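Local coordinates for protein uronate isomerase (Caulobacter crescentus, PDB 2Q01) that interconverts D-glucuronate and D-fructuronate, and likewise D-galacturonate and D-tagaturonate, as a uronate isomerase of the metallo-dependent hydrolase superfamily, at residues M396-F399 against R400-T404. Sequence-based numbering, arbitrary orientation.
Sequences MMRF and REQVT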
ATOM      1  N   MET B 396     -10.716  -3.618   7.336  1.00 32.12           N
ATOM      2  CA  MET B 396     -10.404  -4.315   8.577  1.00 32.40           C
ATOM      3  C   MET B 396      -9.497  -5.515   8.323  1.00 36.79           C
ATOM      4  O   MET B 396      -8.607  -5.814   9.119  1.00 44.74           O
ATOM      5  CB  MET B 396     -11.687  -4.765   9.277  1.00 37.54           C
ATOM      6  CG  MET B 396     -12.734  -3.673   9.417  1.00 46.40           C
ATOM      7  SD  MET B 396     -14.310  -4.294  10.037  1.00 43.11           S
ATOM      8  CE  MET B 396     -15.041  -2.788  10.673  1.00 46.29           C
ATOM      9  N   MET B 397      -9.729  -6.197   7.207  1.00 30.42           N
ATOM     10  CA  MET B 397      -8.921  -7.342   6.825  1.00 36.97           C
ATOM     11  C   MET B 397      -7.497  -6.908   6.528  1.00 25.93           C
ATOM     12  O   MET B 397      -6.555  -7.556   6.977  1.00 44.74           O
ATOM     13  CB  MET B 397      -9.530  -8.063   5.615  1.00 32.75           C
ATOM     14  CG  MET B 397      -8.875  -9.405   5.265  1.00 50.20           C
ATOM     15  SD  MET B 397      -9.114 -10.718   6.493  1.00 44.42           S
ATOM     16  CE  MET B 397     -10.890 -10.937   6.448  1.00 52.71           C
ATOM     17  N   ARG B 398      -7.344  -5.814   5.780  1.00 37.21           N
ATOM     18  CA  ARG B 398      -6.021  -5.264   5.458  1.00 24.68           C
ATOM     19  C   ARG B 398      -5.259  -4.856   6.718  1.00 35.33           C
ATOM     20  O   ARG B 398      -4.067  -5.133   6.836  1.00 34.89           O
ATOM     21  CB  ARG B 398      -6.127  -4.092   4.489  1.00 36.07           C
ATOM     22  CG  ARG B 398      -6.270  -4.512   3.035  1.00 38.58           C
ATOM     23  CD  ARG B 398      -5.977  -3.366   2.091  1.00 46.50           C
ATOM     24  NE  ARG B 398      -6.951  -2.280   2.205  1.00 36.89           N
ATOM     25  CZ  ARG B 398      -8.065  -2.185   1.484  1.00 41.63           C
ATOM     26  NH1 ARG B 398      -8.883  -1.149   1.659  1.00 28.48           N
ATOM     27  NH2 ARG B 398      -8.370  -3.121   0.593  1.00 34.90           N
ATOM     28  N   PHE B 399      -5.962  -4.221   7.655  1.00 28.52           N
ATOM     29  CA  PHE B 399      -5.424  -3.937   8.970  1.00 33.94           C
ATOM     30  C   PHE B 399      -4.864  -5.211   9.606  1.00 40.92           C
ATOM     31  O   PHE B 399      -3.677  -5.262   9.905  1.00 47.38           O
ATOM     32  CB  PHE B 399      -6.484  -3.277   9.858  1.00 34.00           C
ATOM     33  CG  PHE B 399      -6.017  -3.000  11.263  1.00 34.59           C
ATOM     34  CD1 PHE B 399      -6.387  -3.833  12.315  1.00 46.20           C
ATOM     35  CD2 PHE B 399      -5.205  -1.908  11.537  1.00 35.07           C
ATOM     36  CE1 PHE B 399      -5.952  -3.582  13.615  1.00 37.74           C
ATOM     37  CE2 PHE B 399      -4.769  -1.648  12.838  1.00 20.29           C
ATOM     38  CZ  PHE B 399      -5.139  -2.486  13.873  1.00 32.28           C
ATOM     39  N   ARG B 400      -5.701  -6.238   9.764  1.00 40.17           N
ATOM     40  CA  ARG B 400      -5.280  -7.524  10.351  1.00 42.36           C
ATOM     41  C   ARG B 400      -4.130  -8.202   9.601  1.00 37.20           C
ATOM     42  O   ARG B 400      -3.238  -8.770  10.226  1.00 45.00           O
ATOM     43  CB  ARG B 400      -6.459  -8.504  10.482  1.00 39.60           C
ATOM     44  CG  ARG B 400      -7.495  -8.155  11.557  1.00 41.20           C
ATOM     45  CD  ARG B 400      -6.914  -8.158  12.980  1.00 45.22           C
ATOM     46  NE  ARG B 400      -7.887  -7.648  13.952  1.00 48.82           N
ATOM     47  CZ  ARG B 400      -7.584  -7.141  15.148  1.00 44.26           C
ATOM     48  NH1 ARG B 400      -8.557  -6.705  15.941  1.00 47.50           N
ATOM     49  NH2 ARG B 400      -6.321  -7.059  15.557  1.00 51.27           N
ATOM     50  N   GLU B 401      -4.153  -8.129   8.272  1.00 39.06           N
ATOM     51  CA  GLU B 401      -3.083  -8.680   7.434  1.00 35.33           C
ATOM     52  C   GLU B 401      -1.754  -7.921   7.525  1.00 36.88           C
ATOM     53  O   GLU B 401      -0.691  -8.504   7.317  1.00 50.15           O
ATOM     54  CB  GLU B 401      -3.524  -8.742   5.974  1.00 41.28           C
ATOM     55  CG  GLU B 401      -4.516  -9.851   5.656  1.00 54.56           C
ATOM     56  CD  GLU B 401      -5.038  -9.787   4.226  1.00 73.80           C
ATOM     57  OE1 GLU B 401      -4.622  -8.881   3.467  1.00 68.54           O
ATOM     58  OE2 GLU B 401      -5.867 -10.647   3.861  1.00 87.37           O
ATOM     59  N   GLN B 402      -1.811  -6.628   7.831  1.00 34.99           N
ATOM     60  CA  GLN B 402      -0.610  -5.780   7.792  1.00 39.48           C
ATOM     61  C   GLN B 402       0.001  -5.443   9.158  1.00 36.72           C
ATOM     62  O   GLN B 402       1.174  -5.095   9.242  1.00 37.24           O
ATOM     63  CB  GLN B 402      -0.875  -4.513   6.972  1.00 34.37           C
ATOM     64  CG  GLN B 402      -0.784  -4.765   5.466  1.00 43.08           C
ATOM     65  CD  GLN B 402      -1.462  -3.712   4.616  1.00 50.38           C
ATOM     66  OE1 GLN B 402      -1.812  -3.975   3.466  1.00 57.09           O
ATOM     67  NE2 GLN B 402      -1.655  -2.519   5.169  1.00 61.66           N
ATOM     68  N   VAL B 403      -0.789  -5.596  10.211  1.00 32.03           N
ATOM     69  CA  VAL B 403      -0.434  -5.151  11.552  1.00 40.36           C
ATOM     70  C   VAL B 403      -0.033  -6.300  12.493  1.00 41.20           C
ATOM     71  O   VAL B 403       0.846  -6.133  13.347  1.00 41.29           O
ATOM     72  CB  VAL B 403      -1.606  -4.296  12.124  1.00 33.15           C
ATOM     73  CG1 VAL B 403      -1.810  -4.474  13.624  1.00 43.69           C
ATOM     74  CG2 VAL B 403      -1.424  -2.847  11.740  1.00 33.62           C
ATOM     75  N   THR B 404      -0.660  -7.462  12.307  1.00 41.61           N
ATOM     76  CA  THR B 404      -0.542  -8.601  13.227  1.00 41.44           C
ATOM     77  C   THR B 404       0.883  -9.136  13.384  1.00 36.49           C
ATOM     78  O   THR B 404       1.335  -9.414  14.493  1.00 40.38           O
ATOM     79  CB  THR B 404      -1.470  -9.753  12.784  1.00 41.88           C
ATOM     80  OG1 THR B 404      -2.817  -9.279  12.726  1.00 43.15           O
ATOM     81  CG2 THR B 404      -1.399 -10.929  13.739  1.00 33.97           C
TER
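Phe-399 and Val-403, one turn apart on the same helix, make the tightly packed side of this local contact. CG of Phe-399 stands anti to the backbone N (chi1 178°), which carries the ring along the helix to Val-403. There CG1 of Val-403 lies over one ring face in a CH-pi contact, 4.3 Å from the centroid. CG2 of Val-403 meets CE2 of Phe-399 at 3.7 Å. The CE1 corner of the Phe-399 ring sits over the guanidinium face of Arg-400, with NH2 4.0 Å away and the two planes 67° apart. With an alanine in place of Phe-399, Val-403 would probably lose its packing partner and Tyr-367 its edge-to-face mate. Phe-399 O takes an i+4 bond from Val-403 N at 2.9 Å and an i+3 bond from Gln-402 N, which lies above the carbonyl plane. Thr-404 OG1 donates to Arg-400 O at 2.6 Å, on an in-plane lone pair.

The other side is looser and partly exposed. CG of Met-397 only brushes OE2 of Glu-401 at 3.5 Å, and that carboxylate forms a salt bridge with Arg-442. Arg-398 forms a salt bridge with Glu-364 and a hydrogen bond with Glu-401 O of a neighbouring subunit.

Helix 393-407 packs against helices 366-375 (Phe-399, Val-403) and 425-445 (Met-397, Arg-400, Thr-404). It follows strand 381-383, an outer strand of a parallel sheet in this TIM-barrel-clan protein.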